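D-ribitol-5-phosphate phosphatase (Bacteroides thetaiotaomicron, PDB 4JB3) catalyses the removal of phosphate from D-ribitol 5-phosphate and D-ribitol 1-phosphate, and also from the riboflavin precursor 5-amino-6-(5-phospho-D-ribitylamino)uracil. Local coordinates at residues F31-I35 with F191-G195; D37-A43 with L103-N107; D60-Q64 with H167-A171. All blocks are in the same frame, centred on the assembly; numbering follows the deposited sequence.

How the contacts relate
The three contacts surround the active site of a HAD phosphatase, their centres about 14 Å (1 to 2), 12 Å (1 to 3) and 16 Å (2 to 3) apart. Contact 1 lies where strands 26-29 and 189-192, neighbours in the five-stranded parallel sheet, end at the metal. Along the chain the segments come as 31-35, 37-43, 60-64, 103-107, 167-171 and 191-195, so contact 1 spans the other two, whose segments alternate. Contact 2 pairs the chain leaving the core with the chain returning from the helices that follow; contact 3 rests a loop from that helical part on the core. Core and helical part thus meet at the metal site, which Y62 and K169 of contact 3 both border.

Contact 1 of 3, residues F31-I35 with F191-G195; sequences FGGVI and FVDDG. With NA (sodium ion), chain B.
No hydrogen bond joins 31-35 to 191-195; a sodium ion does the joining. G32 O binds the sodium ion at 2.2 Å and D194 OD1 binds it at 2.3 Å; two waters and D30, probably the nucleophile as in other HAD phosphatases, complete the site. G32 O and D194 OD1 lie 3.3 Å apart without a hydrogen bond; the shared positive charge probably offsets their repulsion. D194 reaches the ion with CG set between its own backbone N and carbonyl carbon (chi1 61°), while its other oxygen, OD2, accepts from water 2 at 2.8 Å.

Glycine suits position G33. G33 CA already lies 3.5 Å from OD1 of D194, and a CB would run straight into that oxygen; the backbone angles would also press a CB against the preceding carbonyl. V34 suits the next place because its two methyls make separate contacts: CG1 meets CG1 of V192 at 3.8 Å, whereas CG2 lies 3.6 Å from the buried backbone N of D194. The turn carrying both residues is the squiggle that follows the first strand in HAD folds, with F31 O accepting from the amides of V34 and I35.

D193 works from the second shell. D193 OD1 accepts from G195 N at 2.8 Å on the anti side, an Asx turn just before helix 196-204, and also takes a bond from metal-bound water 1. D193 OD2 pairs with K169 and N198, which fixes the carboxylate's rotation. Two consecutive aspartates thus divide the labour, one on the metal and one on its water and the lysine. Oxygen ligands alone, gathered from a backbone carbonyl, carboxylates and water, make a site for a hard cation, consistent with the magnesium cofactor occupying the place that sodium takes here.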
ATOM      1  N   PHE A  31      -0.756  -1.641   0.331  1.00  9.28           N
ATOM      2  CA  PHE A  31      -1.796  -0.702   0.748  1.00  6.83           C
ATOM      3  C   PHE A  31      -2.603  -0.278  -0.490  1.00  6.47           C
ATOM      4  O   PHE A  31      -3.684  -0.827  -0.749  1.00  7.63           O
ATOM      5  CB  PHE A  31      -1.156   0.500   1.455  1.00  9.54           C
ATOM      6  CG  PHE A  31      -2.146   1.510   1.972  1.00  8.71           C
ATOM      7  CD1 PHE A  31      -3.067   1.159   2.952  1.00  9.85           C
ATOM      8  CD2 PHE A  31      -2.157   2.804   1.477  1.00 10.02           C
ATOM      9  CE1 PHE A  31      -3.979   2.087   3.428  1.00 10.02           C
ATOM     10  CE2 PHE A  31      -3.066   3.740   1.956  1.00 10.50           C
ATOM     11  CZ  PHE A  31      -3.979   3.373   2.931  1.00  9.73           C
ATOM     12  N   GLY A  32      -2.090   0.673  -1.262  1.00  8.20           N
ATOM     13  CA  GLY A  32      -2.790   1.122  -2.454  1.00  9.40           C
ATOM     14  C   GLY A  32      -2.925   0.014  -3.485  1.00 10.34           C
ATOM     15  O   GLY A  32      -1.954  -0.696  -3.778  1.00 11.71           O
ATOM     16  N   GLY A  33      -4.126  -0.139  -4.034  1.00  8.06           N
ATOM     17  CA  GLY A  33      -4.389  -1.162  -5.029  1.00  7.11           C
ATOM     18  C   GLY A  33      -4.897  -2.464  -4.439  1.00  7.29           C
ATOM     19  O   GLY A  33      -5.383  -3.324  -5.176  1.00  9.60           O
ATOM     20  N   VAL A  34      -4.770  -2.613  -3.123  1.00  7.12           N
ATOM     21  CA  VAL A  34      -5.169  -3.840  -2.436  1.00  5.49           C
ATOM     22  C   VAL A  34      -6.136  -3.538  -1.297  1.00  5.55           C
ATOM     23  O   VAL A  34      -7.318  -3.893  -1.363  1.00  7.96           O
ATOM     24  CB  VAL A  34      -3.929  -4.629  -1.948  1.00  6.81           C
ATOM     25  CG1 VAL A  34      -4.335  -5.842  -1.119  1.00  6.82           C
ATOM     26  CG2 VAL A  34      -3.091  -5.066  -3.151  1.00  8.27           C
ATOM     27  N   ILE A  35      -5.653  -2.843  -0.275  1.00  5.97           N
ATOM     28  CA  ILE A  35      -6.525  -2.480   0.845  1.00  7.59           C
ATOM     29  C   ILE A  35      -7.420  -1.294   0.473  1.00  6.79           C
ATOM     30  O   ILE A  35      -8.610  -1.274   0.805  1.00 10.27           O
ATOM     31  CB  ILE A  35      -5.700  -2.186   2.104  1.00  7.29           C
ATOM     32  CG1 ILE A  35      -5.041  -3.481   2.587  1.00  8.38           C
ATOM     33  CG2 ILE A  35      -6.572  -1.603   3.201  1.00 10.05           C
ATOM     34  CD1 ILE A  35      -4.102  -3.308   3.767  1.00  9.22           C
ATOM     35  N   PHE A 191       1.974 -13.150  -0.445  1.00  7.09           N
ATOM     36  CA  PHE A 191       2.193 -11.756  -0.771  1.00  6.51           C
ATOM     37  C   PHE A 191       1.083 -11.301  -1.709  1.00  6.25           C
ATOM     38  O   PHE A 191       0.890 -11.882  -2.772  1.00  7.16           O
ATOM     39  CB  PHE A 191       3.569 -11.580  -1.417  1.00  8.10           C
ATOM     40  CG  PHE A 191       3.856 -10.181  -1.896  1.00  6.75           C
ATOM     41  CD1 PHE A 191       3.738  -9.086  -1.043  1.00  8.12           C
ATOM     42  CD2 PHE A 191       4.282  -9.967  -3.194  1.00  8.06           C
ATOM     43  CE1 PHE A 191       4.030  -7.794  -1.502  1.00  9.42           C
ATOM     44  CE2 PHE A 191       4.572  -8.691  -3.651  1.00  9.18           C
ATOM     45  CZ  PHE A 191       4.449  -7.607  -2.806  1.00  8.97           C
ATOM     46  N   VAL A 192       0.348 -10.271  -1.292  1.00  6.62           N
ATOM     47  CA  VAL A 192      -0.824  -9.775  -2.006  1.00  6.86           C
ATOM     48  C   VAL A 192      -0.575  -8.361  -2.520  1.00  6.66           C
ATOM     49  O   VAL A 192      -0.482  -7.425  -1.730  1.00  8.15           O
ATOM     50  CB  VAL A 192      -2.066  -9.767  -1.093  1.00  6.19           C
ATOM     51  CG1 VAL A 192      -3.318  -9.410  -1.899  1.00  6.48           C
ATOM     52  CG2 VAL A 192      -2.247 -11.105  -0.391  1.00  7.27           C
ATOM     53  N   ASP A 193      -0.466  -8.208  -3.835  1.00  6.56           N
ATOM     54  CA  ASP A 193      -0.061  -6.941  -4.433  1.00  7.17           C
ATOM     55  C   ASP A 193      -0.671  -6.877  -5.814  1.00  7.37           C
ATOM     56  O   ASP A 193      -0.690  -7.880  -6.533  1.00  7.64           O
ATOM     57  CB  ASP A 193       1.478  -6.894  -4.511  1.00  8.63           C
ATOM     58  CG  ASP A 193       2.024  -5.497  -4.768  1.00 11.27           C
ATOM     59  OD1 ASP A 193       1.580  -4.824  -5.721  1.00 13.48           O
ATOM     60  OD2 ASP A 193       2.917  -5.059  -4.013  1.00 15.45           O
ATOM     61  N   ASP A 194      -1.187  -5.710  -6.194  1.00  7.15           N
ATOM     62  CA  ASP A 194      -1.797  -5.581  -7.512  1.00  5.61           C
ATOM     63  C   ASP A 194      -0.792  -5.333  -8.635  1.00  6.33           C
ATOM     64  O   ASP A 194      -1.159  -5.368  -9.819  1.00  8.90           O
ATOM     65  CB  ASP A 194      -2.862  -4.474  -7.526  1.00  8.33           C
ATOM     66  CG  ASP A 194      -2.290  -3.114  -7.183  1.00 12.45           C
ATOM     67  OD1 ASP A 194      -1.593  -3.015  -6.153  1.00 14.38           O
ATOM     68  OD2 ASP A 194      -2.534  -2.141  -7.934  1.00 16.40           O
ATOM     69  N   GLY A 195       0.467  -5.070  -8.267  1.00  8.27           N
ATOM     70  CA  GLY A 195       1.473  -4.711  -9.258  1.00  7.19           C
ATOM     71  C   GLY A 195       2.303  -5.886  -9.750  1.00  8.19           C
ATOM     72  O   GLY A 195       2.893  -6.618  -8.941  1.00  6.92           O
TER
HETATM   73 NA    NA B 301      -0.305  -1.351  -5.138  1.00 12.21          NA
HETATM   74  O   HOH W   1       1.555  -2.156  -6.420  1.00 15.46           O
HETATM   75  O   HOH W   2      -0.847  -0.074  -7.052  1.00 22.52           O

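Contact 2 of 3, residues D37-A43 with L103-N107; sequences DIDRDKA and LGFFN
K42 puts its ammonium group between two backbone oxygens of the facing turn, NZ lying 3.0 Å from G104 O and 2.9 Å from F106 O. It stands above the plane of both carbonyls. A long, flexible chain is needed for this: CG leaves anti to the backbone N (chi1 -170°), and the chain then bends at both outer torsions, bringing CE against OD1 of N107. With a methionine in its place, the oxygens of G104 and F106 would probably lose their shared donor, and the turn would be less firmly held to the start of helix 40-50.

Beside the lysine, A43 sets CB almost exactly over the centre of the F105 ring, 3.4 Å from the centroid, a CH-pi contact for which a bare methyl is well shaped. I38 CG2 approaches the edge of the same ring, while its CD1 packs tightly on CE1 of F106, at 3.3 Å.

The backbones set these side chains in place. D39 N donates to F105 O (2.7 Å) and N107 N to D37 O (3.2 Å), which makes I38 and F106 the non-hydrogen-bonded pair of a single antiparallel bridge. N107 ND2 adds a weak bond to D37 OD2, carboxylate and amide planes being 84° apart, and shares water 3 with D39 OD2. Further out, D39 caps the helix by accepting from K42 N, and L103 to F106 form a type I turn. Segments 37-43 and 103-107 are probably the two linkers between core and cap expected in a HAD enzyme with its cap inserted after the squiggle. Two backbone bonds thus set the register of the linkers, and a single ammonium group, by serving two carbonyls of the turn, ties the turn to the helix start.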
ATOM      1  N   ASP A  37      -8.495   1.345  -2.901  1.00 10.02           N
ATOM      2  CA  ASP A  37      -8.436   1.543  -4.353  1.00 11.77           C
ATOM      3  C   ASP A  37      -7.542   2.717  -4.725  1.00 11.54           C
ATOM      4  O   ASP A  37      -7.589   3.769  -4.079  1.00 13.46           O
ATOM      5  CB  ASP A  37      -9.805   1.916  -4.931  1.00 16.33           C
ATOM      6  CG  ASP A  37     -10.871   0.893  -4.675  1.00 22.23           C
ATOM      7  OD1 ASP A  37     -10.556  -0.219  -4.222  1.00 19.60           O
ATOM      8  OD2 ASP A  37     -12.048   1.220  -4.956  1.00 30.20           O
ATOM      9  N   ILE A  38      -6.761   2.545  -5.788  1.00 10.23           N
ATOM     10  CA  ILE A  38      -6.011   3.645  -6.409  1.00 12.23           C
ATOM     11  C   ILE A  38      -6.766   4.134  -7.638  1.00 15.61           C
ATOM     12  O   ILE A  38      -7.266   3.328  -8.423  1.00 17.82           O
ATOM     13  CB  ILE A  38      -4.613   3.172  -6.890  1.00 17.63           C
ATOM     14  CG1 ILE A  38      -3.744   2.747  -5.717  1.00 30.14           C
ATOM     15  CG2 ILE A  38      -3.907   4.264  -7.703  1.00 22.79           C
ATOM     16  CD1 ILE A  38      -3.672   3.773  -4.646  1.00 33.40           C
ATOM     17  N   ASP A  39      -6.856   5.450  -7.814  1.00 13.53           N
ATOM     18  CA  ASP A  39      -7.370   6.030  -9.045  1.00 17.04           C
ATOM     19  C   ASP A  39      -6.331   7.023  -9.550  1.00 17.14           C
ATOM     20  O   ASP A  39      -6.284   8.173  -9.096  1.00 17.07           O
ATOM     21  CB  ASP A  39      -8.708   6.730  -8.800  1.00 20.59           C
ATOM     22  CG  ASP A  39      -9.384   7.188 -10.092  1.00 25.60           C
ATOM     23  OD1 ASP A  39      -8.688   7.455 -11.094  1.00 26.42           O
ATOM     24  OD2 ASP A  39     -10.630   7.278 -10.107  1.00 34.20           O
ATOM     25  N   ARG A  40      -5.504   6.584 -10.494  1.00 16.15           N
ATOM     26  CA  ARG A  40      -4.413   7.422 -10.988  1.00 13.72           C
ATOM     27  C   ARG A  40      -4.935   8.677 -11.677  1.00 16.82           C
ATOM     28  O   ARG A  40      -4.322   9.730 -11.572  1.00 15.25           O
ATOM     29  CB  ARG A  40      -3.517   6.647 -11.962  1.00 18.60           C
ATOM     30  CG  ARG A  40      -2.132   7.275 -12.148  1.00 25.17           C
ATOM     31  CD  ARG A  40      -1.392   6.706 -13.358  1.00 28.07           C
ATOM     32  NE  ARG A  40      -1.975   7.171 -14.613  1.00 29.96           N
ATOM     33  CZ  ARG A  40      -1.497   8.176 -15.342  1.00 26.61           C
ATOM     34  NH1 ARG A  40      -2.107   8.521 -16.464  1.00 29.99           N
ATOM     35  NH2 ARG A  40      -0.407   8.829 -14.965  1.00 24.23           N
ATOM     36  N   ASP A  41      -6.060   8.563 -12.376  1.00 17.59           N
ATOM     37  CA  ASP A  41      -6.625   9.722 -13.059  1.00 17.35           C
ATOM     38  C   ASP A  41      -7.062  10.788 -12.057  1.00 15.86           C
ATOM     39  O   ASP A  41      -6.919  11.993 -12.311  1.00 15.08           O
ATOM     40  CB  ASP A  41      -7.794   9.314 -13.955  1.00 20.55           C
ATOM     41  CG  ASP A  41      -7.341   8.688 -15.258  1.00 32.15           C
ATOM     42  OD1 ASP A  41      -6.123   8.702 -15.542  1.00 28.45           O
ATOM     43  OD2 ASP A  41      -8.205   8.186 -16.006  1.00 45.09           O
ATOM     44  N   LYS A  42      -7.589  10.349 -10.916  1.00 15.67           N
ATOM     45  CA  LYS A  42      -7.985  11.282  -9.869  1.00 14.29           C
ATOM     46  C   LYS A  42      -6.746  11.944  -9.254  1.00 12.53           C
ATOM     47  O   LYS A  42      -6.758  13.134  -8.929  1.00 12.25           O
ATOM     48  CB  LYS A  42      -8.827  10.577  -8.799  1.00 13.86           C
ATOM     49  CG  LYS A  42      -9.467  11.534  -7.810  1.00 23.55           C
ATOM     50  CD  LYS A  42     -10.739  10.963  -7.196  1.00 32.59           C
ATOM     51  CE  LYS A  42     -10.429   9.939  -6.116  1.00 34.76           C
ATOM     52  NZ  LYS A  42      -9.654  10.536  -4.993  1.00 30.34           N
ATOM     53  N   ALA A  43      -5.672  11.168  -9.103  1.00 13.88           N
ATOM     54  CA  ALA A  43      -4.397  11.708  -8.620  1.00 10.90           C
ATOM     55  C   ALA A  43      -3.843  12.758  -9.584  1.00 11.65           C
ATOM     56  O   ALA A  43      -3.394  13.829  -9.160  1.00 11.76           O
ATOM     57  CB  ALA A  43      -3.389  10.587  -8.430  1.00 12.63           C
ATOM     58  N   LEU A 103      -3.751  12.447  -1.423  1.00  9.26           N
ATOM     59  CA  LEU A 103      -4.952  11.680  -1.096  1.00  8.84           C
ATOM     60  C   LEU A 103      -5.864  11.524  -2.316  1.00 11.30           C
ATOM     61  O   LEU A 103      -6.777  10.689  -2.315  1.00 12.08           O
ATOM     62  CB  LEU A 103      -5.694  12.307   0.081  1.00 12.48           C
ATOM     63  CG  LEU A 103      -4.900  12.273   1.388  1.00 15.62           C
ATOM     64  CD1 LEU A 103      -5.714  12.868   2.521  1.00 16.61           C
ATOM     65  CD2 LEU A 103      -4.472  10.859   1.734  1.00 16.48           C
ATOM     66  N   GLY A 104      -5.596  12.306  -3.358  1.00 11.39           N
ATOM     67  CA  GLY A 104      -6.289  12.172  -4.624  1.00 11.94           C
ATOM     68  C   GLY A 104      -6.093  10.812  -5.267  1.00 10.96           C
ATOM     69  O   GLY A 104      -6.889  10.411  -6.114  1.00 11.64           O
ATOM     70  N   PHE A 105      -5.039  10.099  -4.864  1.00 10.62           N
ATOM     71  CA  PHE A 105      -4.801   8.750  -5.378  1.00 10.84           C
ATOM     72  C   PHE A 105      -5.849   7.755  -4.912  1.00 11.80           C
ATOM     73  O   PHE A 105      -6.013   6.700  -5.520  1.00 13.40           O
ATOM     74  CB  PHE A 105      -3.453   8.217  -4.886  1.00 10.59           C
ATOM     75  CG  PHE A 105      -2.303   8.459  -5.823  1.00 11.47           C
ATOM     76  CD1 PHE A 105      -2.094   7.627  -6.917  1.00 15.67           C
ATOM     77  CD2 PHE A 105      -1.406   9.483  -5.584  1.00 13.41           C
ATOM     78  CE1 PHE A 105      -1.019   7.839  -7.777  1.00 20.51           C
ATOM     79  CE2 PHE A 105      -0.334   9.704  -6.439  1.00 12.76           C
ATOM     80  CZ  PHE A 105      -0.141   8.875  -7.535  1.00 16.27           C
ATOM     81  N   PHE A 106      -6.535   8.063  -3.813  1.00 16.38           N
ATOM     82  CA  PHE A 106      -7.312   7.039  -3.114  1.00 15.06           C
ATOM     83  C   PHE A 106      -8.810   7.253  -3.108  1.00 15.47           C
ATOM     84  O   PHE A 106      -9.284   8.382  -3.030  1.00 17.67           O
ATOM     85  CB  PHE A 106      -6.820   6.915  -1.667  1.00 14.44           C
ATOM     86  CG  PHE A 106      -5.358   6.615  -1.560  1.00 14.68           C
ATOM     87  CD1 PHE A 106      -4.900   5.318  -1.680  1.00 18.00           C
ATOM     88  CD2 PHE A 106      -4.434   7.621  -1.357  1.00 15.72           C
ATOM     89  CE1 PHE A 106      -3.544   5.029  -1.585  1.00 19.98           C
ATOM     90  CE2 PHE A 106      -3.083   7.335  -1.280  1.00 17.23           C
ATOM     91  CZ  PHE A 106      -2.641   6.039  -1.394  1.00 14.58           C
ATOM     92  N   ASN A 107      -9.551   6.151  -3.180  1.00 14.66           N
ATOM     93  CA  ASN A 107     -10.990   6.180  -2.919  1.00 19.64           C
ATOM     94  C   ASN A 107     -11.187   5.841  -1.449  1.00 16.83           C
ATOM     95  O   ASN A 107     -10.273   5.331  -0.826  1.00 20.03           O
ATOM     96  CB  ASN A 107     -11.724   5.150  -3.784  1.00 23.40           C
ATOM     97  CG  ASN A 107     -11.684   5.485  -5.259  1.00 28.36           C
ATOM     98  OD1 ASN A 107     -11.662   6.654  -5.643  1.00 31.43           O
ATOM     99  ND2 ASN A 107     -11.683   4.455  -6.099  1.00 29.28           N
TER
HETATM  100  O   HOH W   3     -12.132   5.065  -9.029  1.00 42.87           O

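Contact 3 of 3, residues D60-Q64 with H167-A171; sequences DKYHQ and HTKPA
Two irregular loops approach each other with the CA atoms of H63 and K169 7.1 Å apart, the second loop kinked by a cis peptide before P170. H63 makes the one direct hydrogen bond between them: ND1 donates to K169 O at 3.0 Å, nearly straight at 167°, with the oxygen in the plane of the ring. Its CG stands anti to the backbone N (chi1 -178°), which carries the ring across to the other loop. There H63 CE1 comes within 3.2 Å of T168 OG1, and P170 CD lies obliquely against ND1. A histidine fits because it offers a donor at the edge of a flat ring.

K169 is probably the conserved HAD lysine of the third motif, and besides its D193 partner it forms a salt bridge with D30. The contact therefore sets a loop probably belonging to the cap on the lysine-bearing loop of the core, in a structure whose lid is closed.

Water 4 lies 3.4 Å above the centre of the H63 ring and donates to Q64 O and T168 OG1; the threonine hydroxyl is also hydrogen-bonded to E73. The 60-64 loop keeps its shape through D60, whose OD2 accepts from Y62 N and H63 N, each at 2.9 Å, in an Asx turn and motif. Q64 closes the loop, its amide donating to D60 O and accepting from D60 N.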
ATOM      1  N   ASP A  60       2.669   7.530 -11.376  1.00 18.98           N
ATOM      2  CA  ASP A  60       2.567   6.107 -11.695  1.00 18.67           C
ATOM      3  C   ASP A  60       1.661   5.376 -10.705  1.00 17.77           C
ATOM      4  O   ASP A  60       1.419   5.855  -9.597  1.00 16.13           O
ATOM      5  CB  ASP A  60       3.952   5.462 -11.694  1.00 19.58           C
ATOM      6  CG  ASP A  60       3.979   4.134 -12.436  1.00 22.29           C
ATOM      7  OD1 ASP A  60       3.890   4.155 -13.681  1.00 30.08           O
ATOM      8  OD2 ASP A  60       4.099   3.065 -11.789  1.00 20.61           O
ATOM      9  N   LYS A  61       1.167   4.210 -11.102  1.00 20.34           N
ATOM     10  CA  LYS A  61       0.301   3.416 -10.238  1.00 17.55           C
ATOM     11  C   LYS A  61       1.107   2.525  -9.290  1.00 19.86           C
ATOM     12  O   LYS A  61       0.590   2.096  -8.255  1.00 22.18           O
ATOM     13  CB  LYS A  61      -0.614   2.542 -11.098  1.00 28.63           C
ATOM     14  CG  LYS A  61      -1.989   2.264 -10.516  1.00 36.05           C
ATOM     15  CD  LYS A  61      -2.790   1.396 -11.465  1.00 40.53           C
ATOM     16  CE  LYS A  61      -2.714   1.947 -12.878  1.00 42.52           C
ATOM     17  NZ  LYS A  61      -3.413   1.092 -13.879  1.00 50.03           N
ATOM     18  N   TYR A  62       2.367   2.257  -9.634  1.00 17.40           N
ATOM     19  CA  TYR A  62       3.128   1.193  -8.965  1.00 17.69           C
ATOM     20  C   TYR A  62       4.489   1.609  -8.438  1.00 20.79           C
ATOM     21  O   TYR A  62       4.932   1.116  -7.401  1.00 24.60           O
ATOM     22  CB  TYR A  62       3.341   0.010  -9.912  1.00 19.15           C
ATOM     23  CG  TYR A  62       2.076  -0.526 -10.526  1.00 20.34           C
ATOM     24  CD1 TYR A  62       1.126  -1.181  -9.752  1.00 20.75           C
ATOM     25  CD2 TYR A  62       1.833  -0.379 -11.880  1.00 21.39           C
ATOM     26  CE1 TYR A  62      -0.034  -1.673 -10.318  1.00 22.20           C
ATOM     27  CE2 TYR A  62       0.680  -0.870 -12.457  1.00 23.51           C
ATOM     28  CZ  TYR A  62      -0.249  -1.507 -11.672  1.00 23.29           C
ATOM     29  OH  TYR A  62      -1.398  -1.997 -12.249  1.00 25.02           O
ATOM     30  N   HIS A  63       5.156   2.491  -9.170  1.00 16.81           N
ATOM     31  CA  HIS A  63       6.520   2.886  -8.854  1.00 18.93           C
ATOM     32  C   HIS A  63       6.761   4.313  -9.331  1.00 16.13           C
ATOM     33  O   HIS A  63       6.874   4.564 -10.533  1.00 16.76           O
ATOM     34  CB  HIS A  63       7.502   1.927  -9.539  1.00 20.50           C
ATOM     35  CG  HIS A  63       8.941   2.204  -9.236  1.00 20.83           C
ATOM     36  ND1 HIS A  63       9.598   1.644  -8.159  1.00 23.61           N
ATOM     37  CD2 HIS A  63       9.855   2.971  -9.877  1.00 22.72           C
ATOM     38  CE1 HIS A  63      10.852   2.064  -8.146  1.00 20.72           C
ATOM     39  NE2 HIS A  63      11.033   2.868  -9.179  1.00 24.94           N
ATOM     40  N   GLN A  64       6.847   5.249  -8.389  1.00 17.02           N
ATOM     41  CA  GLN A  64       7.075   6.641  -8.753  1.00 14.84           C
ATOM     42  C   GLN A  64       8.505   6.858  -9.217  1.00 16.06           C
ATOM     43  O   GLN A  64       9.378   6.029  -8.956  1.00 16.41           O
ATOM     44  CB  GLN A  64       6.768   7.569  -7.577  1.00 13.95           C
ATOM     45  CG  GLN A  64       5.415   7.328  -6.911  1.00 13.92           C
ATOM     46  CD  GLN A  64       4.255   7.347  -7.882  1.00 16.94           C
ATOM     47  OE1 GLN A  64       4.277   8.047  -8.900  1.00 16.12           O
ATOM     48  NE2 GLN A  64       3.233   6.557  -7.580  1.00 18.02           N
ATOM     49  N   HIS A 167      14.052   2.214   0.118  1.00 10.39           N
ATOM     50  CA  HIS A 167      13.878   1.542  -1.172  1.00 10.42           C
ATOM     51  C   HIS A 167      12.399   1.450  -1.467  1.00 11.03           C
ATOM     52  O   HIS A 167      11.590   1.374  -0.539  1.00  9.38           O
ATOM     53  CB  HIS A 167      14.423   0.104  -1.124  1.00  9.81           C
ATOM     54  CG  HIS A 167      15.859   0.004  -0.722  1.00 13.25           C
ATOM     55  ND1 HIS A 167      16.894   0.085  -1.626  1.00 17.40           N
ATOM     56  CD2 HIS A 167      16.430  -0.191   0.490  1.00 17.15           C
ATOM     57  CE1 HIS A 167      18.044  -0.041  -0.987  1.00 18.48           C
ATOM     58  NE2 HIS A 167      17.789  -0.217   0.297  1.00 20.36           N
ATOM     59  N   THR A 168      12.039   1.434  -2.750  1.00  9.39           N
ATOM     60  CA  THR A 168      10.668   1.152  -3.167  1.00  9.96           C
ATOM     61  C   THR A 168      10.590  -0.170  -3.916  1.00  8.72           C
ATOM     62  O   THR A 168      11.515  -0.513  -4.668  1.00 10.05           O
ATOM     63  CB  THR A 168      10.093   2.260  -4.077  1.00 11.16           C
ATOM     64  OG1 THR A 168      11.086   2.657  -5.033  1.00 13.09           O
ATOM     65  CG2 THR A 168       9.687   3.455  -3.255  1.00 11.49           C
ATOM     66  N   LYS A 169       9.493  -0.902  -3.717  1.00  8.50           N
ATOM     67  CA  LYS A 169       9.190  -2.071  -4.544  1.00  8.69           C
ATOM     68  C   LYS A 169       9.201  -1.584  -5.992  1.00  9.34           C
ATOM     69  O   LYS A 169       8.714  -0.487  -6.271  1.00 10.58           O
ATOM     70  CB  LYS A 169       7.806  -2.629  -4.197  1.00  9.24           C
ATOM     71  CG  LYS A 169       7.670  -3.132  -2.753  1.00 11.21           C
ATOM     72  CD  LYS A 169       6.291  -3.774  -2.548  1.00 15.65           C
ATOM     73  CE  LYS A 169       5.247  -2.700  -2.553  1.00 19.62           C
ATOM     74  NZ  LYS A 169       3.886  -3.240  -2.364  1.00 13.09           N
ATOM     75  N   PRO A 170       9.721  -2.396  -6.921  1.00  8.30           N
ATOM     76  CA  PRO A 170      10.077  -3.809  -6.762  1.00  9.64           C
ATOM     77  C   PRO A 170      11.539  -4.065  -6.395  1.00  9.62           C
ATOM     78  O   PRO A 170      12.034  -5.148  -6.694  1.00 11.95           O
ATOM     79  CB  PRO A 170       9.776  -4.378  -8.150  1.00 10.20           C
ATOM     80  CG  PRO A 170      10.192  -3.257  -9.067  1.00 12.46           C
ATOM     81  CD  PRO A 170       9.812  -1.978  -8.335  1.00 12.03           C
ATOM     82  N   ALA A 171      12.213  -3.115  -5.755  1.00 10.18           N
ATOM     83  CA  ALA A 171      13.594  -3.357  -5.334  1.00 12.26           C
ATOM     84  C   ALA A 171      13.649  -4.555  -4.392  1.00 12.11           C
ATOM     85  O   ALA A 171      12.899  -4.602  -3.408  1.00 12.84           O
ATOM     86  CB  ALA A 171      14.164  -2.130  -4.648  1.00 12.73           C
TER
HETATM   87  O   HOH W   4       9.594   4.710  -6.413  1.00 18.53           O